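Local coordinates for penicillin binding protein 2X (Streptococcus thermophilus, PDB 5U47) that probably cross-links peptidoglycan strands as a transpeptidase of the cell-division machinery and is inactivated by beta-lactams that acylate its essential serine, at residues Ala289-Gly294 / Val417-Ala422; Lys298-Ser303 / Tyr378-Pro383. The protein carries 1 engineered substitution. All coordinates share one frame; numbering follows the deposited sequence.

Contact 1. Residues Ala289-Gly294 / Val417-Ala422; sequences AQYEPG and VQMLRA
With CG of Y291 set between the backbone N and the carbonyl carbon (chi1 62°), the ring reaches across from the loop so that its hydroxyl meets M419 of helix 416-427. M419 places its own CG beside the backbone N and then bends at chi2 (-58°) and again at chi3 (-64°), a folded chain that presents different atoms to two loop residues. CG of M419 lies 4.0 Å from the phenol oxygen OH of Y291, the two side chains crossing obliquely. SD of M419 takes the other neighbour, approaching CB of the P293 ring at 4.1 Å. The contact is thin, one touch apolar and the other a carbon against a phenol oxygen, burying 100 Å² in all, and the backbones stay well apart, with the CA atoms of P293 and M419 separated by 8.3 Å. In the transpeptidase domain this loop runs from strand 258-264 into helix 297-308, whose first turn carries K298 of a probable SxxK motif; M419 also touches T296 and M297 at that helix start. The hydroxyl of Y291 is not left to the methionine, since it hydrogen-bonds to the hydroxyl of Y544 on strand 541-548. Y544 also packs against M419, while backbone hydrogen bonds join Y291 to V414 and G294 to G409.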
# COMPACT_ATOMS: atom_id res chain seq x y z
N ALA A 289 5.69 -0.15 -9.78
CA ALA A 289 6.63 0.59 -10.62
C ALA A 289 8.08 0.51 -10.11
O ALA A 289 8.31 0.69 -8.92
CB ALA A 289 6.22 2.06 -10.71
N GLN A 290 9.01 0.18 -10.99
CA GLN A 290 10.45 0.16 -10.66
C GLN A 290 11.08 1.34 -11.37
O GLN A 290 10.82 1.55 -12.55
CB GLN A 290 11.12 -1.12 -11.13
CG GLN A 290 10.66 -2.33 -10.34
CD GLN A 290 11.39 -3.60 -10.71
OE1 GLN A 290 11.44 -4.53 -9.92
NE2 GLN A 290 11.94 -3.65 -11.91
N TYR A 291 11.93 2.10 -10.69
CA TYR A 291 12.54 3.26 -11.32
C TYR A 291 13.88 3.59 -10.67
O TYR A 291 14.18 3.15 -9.56
CB TYR A 291 11.56 4.45 -11.22
CG TYR A 291 11.21 4.88 -9.78
CD1 TYR A 291 10.20 4.23 -9.04
CD2 TYR A 291 11.88 5.93 -9.19
CE1 TYR A 291 9.91 4.62 -7.75
CE2 TYR A 291 11.58 6.35 -7.89
CZ TYR A 291 10.60 5.69 -7.17
OH TYR A 291 10.33 6.10 -5.88
N GLU A 292 14.69 4.36 -11.37
CA GLU A 292 15.94 4.84 -10.81
C GLU A 292 15.53 6.06 -10.00
O GLU A 292 15.01 7.01 -10.56
CB GLU A 292 16.96 5.15 -11.92
CG GLU A 292 17.29 3.90 -12.76
CD GLU A 292 18.43 4.08 -13.75
OE1 GLU A 292 19.34 4.90 -13.54
OE2 GLU A 292 18.42 3.37 -14.76
N PRO A 293 15.77 6.05 -8.68
CA PRO A 293 15.26 7.13 -7.83
C PRO A 293 15.98 8.45 -7.90
O PRO A 293 15.38 9.46 -7.50
CB PRO A 293 15.40 6.57 -6.42
CG PRO A 293 16.62 5.73 -6.52
CD PRO A 293 16.57 5.09 -7.89
N GLY A 294 17.23 8.46 -8.37
CA GLY A 294 17.97 9.71 -8.43
C GLY A 294 18.44 10.16 -7.04
O GLY A 294 18.52 9.36 -6.10
N VAL A 417 7.81 2.11 -2.28
CA VAL A 417 7.72 1.56 -0.92
C VAL A 417 9.12 1.17 -0.37
O VAL A 417 9.33 1.26 0.83
CB VAL A 417 6.65 0.47 -0.81
CG1 VAL A 417 7.06 -0.78 -1.58
CG2 VAL A 417 6.32 0.19 0.65
N GLN A 418 10.06 0.77 -1.23
CA GLN A 418 11.45 0.52 -0.77
C GLN A 418 12.11 1.82 -0.29
O GLN A 418 12.81 1.85 0.73
CB GLN A 418 12.28 -0.13 -1.87
CG GLN A 418 11.94 -1.59 -2.10
CD GLN A 418 12.70 -2.20 -3.24
OE1 GLN A 418 12.92 -1.54 -4.27
NE2 GLN A 418 13.09 -3.46 -3.09
N MET A 419 11.84 2.92 -1.01
CA MET A 419 12.36 4.20 -0.59
C MET A 419 11.76 4.61 0.75
O MET A 419 12.46 5.08 1.63
CB MET A 419 12.11 5.29 -1.65
CG MET A 419 12.88 5.06 -2.95
SD MET A 419 14.68 4.97 -2.74
CE MET A 419 15.08 6.61 -2.15
N LEU A 420 10.45 4.43 0.91
CA LEU A 420 9.78 4.79 2.17
C LEU A 420 10.38 4.02 3.34
O LEU A 420 10.62 4.59 4.39
CB LEU A 420 8.26 4.55 2.09
CG LEU A 420 7.50 5.41 1.04
CD1 LEU A 420 6.03 5.00 1.01
CD2 LEU A 420 7.61 6.90 1.35
N ARG A 421 10.58 2.72 3.12
CA ARG A 421 11.16 1.85 4.14
C ARG A 421 12.55 2.37 4.56
O ARG A 421 12.85 2.47 5.75
CB ARG A 421 11.26 0.43 3.60
CG ARG A 421 11.91 -0.56 4.53
CD ARG A 421 11.94 -1.97 3.94
NE ARG A 421 12.67 -1.98 2.69
CZ ARG A 421 12.81 -3.03 1.87
NH1 ARG A 421 13.48 -2.88 0.75
NH2 ARG A 421 12.30 -4.22 2.15
N ALA A 422 13.37 2.73 3.59
CA ALA A 422 14.73 3.24 3.85
C ALA A 422 14.66 4.55 4.60
O ALA A 422 15.43 4.77 5.56
CB ALA A 422 15.49 3.40 2.54

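Contact 2. Residues Lys298-Ser303 / Tyr378-Pro383; sequences KVMLLS and YKFGIP
The hydroxyl OG of S303 works in two directions at once, accepting a hydrogen bond from OH of Y378 at 2.7 Å and donating one to the carbonyl O of M300, one turn earlier in the helix, also at 2.7 Å. Its chi1 of 70° folds OG back between the backbone N and the carbonyl carbon, within reach of that carbonyl, which it meets at a C=O...OG angle of 120°. The buried phenol and serine hydroxyls are thereby joined in a short chain. Beside it, M300 covers one face of the tyrosine: its CG stands 3.7 Å from the centroid of the Y378 ring and only 4° off the normal, a CH-pi contact, while SD of M300 lies 5.0 Å from the centroid of the Y378 ring in a looser Met-aromatic contact. F380 meets the same CG of M300 with its ring edge, CE2 of F380 being 4.1 Å away. Between the two aromatics, K379, the first residue to leave helical geometry after helix 368-377, takes the positive phi of a Schellman motif and opens a type II turn to I382. The helix thus held is probably the active-site helix of the penicillin-binding transpeptidases: K298 hydrogen-bonds to S295, S354 and N356, consistent with their SxxK and SxN motifs.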
# COMPACT_ATOMS: atom_id res chain seq x y z
N LYS A 298 20.97 9.96 -2.15
CA LYS A 298 22.10 10.59 -1.45
C LYS A 298 21.86 10.68 0.06
O LYS A 298 22.80 10.88 0.81
CB LYS A 298 22.38 12.00 -2.00
CG LYS A 298 22.78 12.01 -3.47
CD LYS A 298 23.03 13.41 -4.01
CE LYS A 298 23.60 13.31 -5.42
NZ LYS A 298 23.48 14.53 -6.22
N VAL A 299 20.60 10.56 0.50
CA VAL A 299 20.27 10.56 1.92
C VAL A 299 20.89 9.30 2.51
O VAL A 299 21.59 9.37 3.53
CB VAL A 299 18.74 10.61 2.17
CG1 VAL A 299 18.39 10.44 3.64
CG2 VAL A 299 18.15 11.92 1.66
N MET A 300 20.64 8.16 1.86
CA MET A 300 21.21 6.89 2.31
C MET A 300 22.74 6.95 2.25
O MET A 300 23.41 6.52 3.19
CB MET A 300 20.72 5.71 1.46
CG MET A 300 19.30 5.21 1.69
SD MET A 300 17.92 6.33 1.41
CE MET A 300 17.72 7.02 3.03
N LEU A 301 23.27 7.49 1.15
CA LEU A 301 24.72 7.60 0.95
C LEU A 301 25.38 8.38 2.05
O LEU A 301 26.35 7.92 2.63
CB LEU A 301 25.06 8.30 -0.36
CG LEU A 301 26.60 8.47 -0.51
CD1 LEU A 301 27.24 7.14 -0.89
CD2 LEU A 301 26.94 9.51 -1.52
N LEU A 302 24.86 9.58 2.31
CA LEU A 302 25.38 10.44 3.35
C LEU A 302 25.33 9.77 4.72
O LEU A 302 26.29 9.87 5.48
CB LEU A 302 24.61 11.75 3.40
CG LEU A 302 25.05 12.76 4.46
CD1 LEU A 302 26.49 13.18 4.25
CD2 LEU A 302 24.15 13.98 4.45
N SER A 303 24.22 9.08 5.02
CA SER A 303 24.09 8.41 6.32
C SER A 303 25.15 7.33 6.49
O SER A 303 25.67 7.14 7.59
CB SER A 303 22.70 7.80 6.54
OG SER A 303 22.47 6.67 5.71
N TYR A 378 19.99 -1.52 3.96
CA TYR A 378 18.80 -0.72 3.64
C TYR A 378 17.76 -1.55 2.85
O TYR A 378 16.67 -1.06 2.54
CB TYR A 378 19.19 0.55 2.89
CG TYR A 378 19.51 1.75 3.78
CD1 TYR A 378 18.49 2.38 4.49
CD2 TYR A 378 20.80 2.29 3.85
CE1 TYR A 378 18.74 3.49 5.28
CE2 TYR A 378 21.07 3.40 4.64
CZ TYR A 378 20.04 4.01 5.35
OH TYR A 378 20.28 5.12 6.15
N LYS A 379 18.13 -2.79 2.50
CA LYS A 379 17.27 -3.79 1.85
C LYS A 379 16.86 -3.55 0.41
O LYS A 379 15.85 -4.14 -0.07
CB LYS A 379 16.04 -4.11 2.71
CG LYS A 379 16.37 -4.73 4.06
CD LYS A 379 15.11 -5.08 4.82
CE LYS A 379 15.42 -5.72 6.16
NZ LYS A 379 15.99 -7.08 6.02
N PHE A 380 17.59 -2.69 -0.29
CA PHE A 380 17.32 -2.50 -1.71
C PHE A 380 17.52 -3.82 -2.44
O PHE A 380 18.37 -4.64 -2.05
CB PHE A 380 18.16 -1.37 -2.28
CG PHE A 380 17.74 -0.03 -1.75
CD1 PHE A 380 16.54 0.51 -2.16
CD2 PHE A 380 18.50 0.64 -0.81
CE1 PHE A 380 16.11 1.74 -1.68
CE2 PHE A 380 18.08 1.87 -0.32
CZ PHE A 380 16.88 2.42 -0.76
N GLY A 381 16.67 -4.05 -3.44
CA GLY A 381 16.67 -5.32 -4.18
C GLY A 381 15.81 -6.41 -3.51
O GLY A 381 15.65 -7.50 -4.06
N ILE A 382 15.25 -6.11 -2.33
CA ILE A 382 14.41 -7.05 -1.61
C ILE A 382 13.03 -6.42 -1.44
O ILE A 382 12.92 -5.31 -0.91
CB ILE A 382 14.98 -7.39 -0.22
CG1 ILE A 382 16.43 -7.90 -0.35
CG2 ILE A 382 14.14 -8.46 0.47
CD1 ILE A 382 17.10 -8.25 0.97
N PRO A 383 11.97 -7.13 -1.87
CA PRO A 383 10.64 -6.53 -1.70
C PRO A 383 10.31 -6.37 -0.22
O PRO A 383 10.87 -7.09 0.62
CB PRO A 383 9.70 -7.56 -2.36
CG PRO A 383 10.45 -8.84 -2.33
CD PRO A 383 11.90 -8.48 -2.46

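In the fold
Both contacts are buried in the transpeptidase domain, their centres about 9 Å apart, and contact 2 lies along the chain within the loop closed by contact 1. Helix 416-427 ties them together: besides its part in contact 1, it sends Q418 NE2 and R421 NH1 to the carbonyl O of I382, and its A422 touches M300. Contact 1 serves the loop leading into helix 297-308, contact 2 that helix itself. Their chemistry differs accordingly. Around one methionine, contact 1 offers a few van der Waals touches, whereas contact 2 combines a larger interface of 184 Å² with a CH-pi contact on an aromatic face and a hydroxyl pair, beside a turn whose far residues are partly exposed.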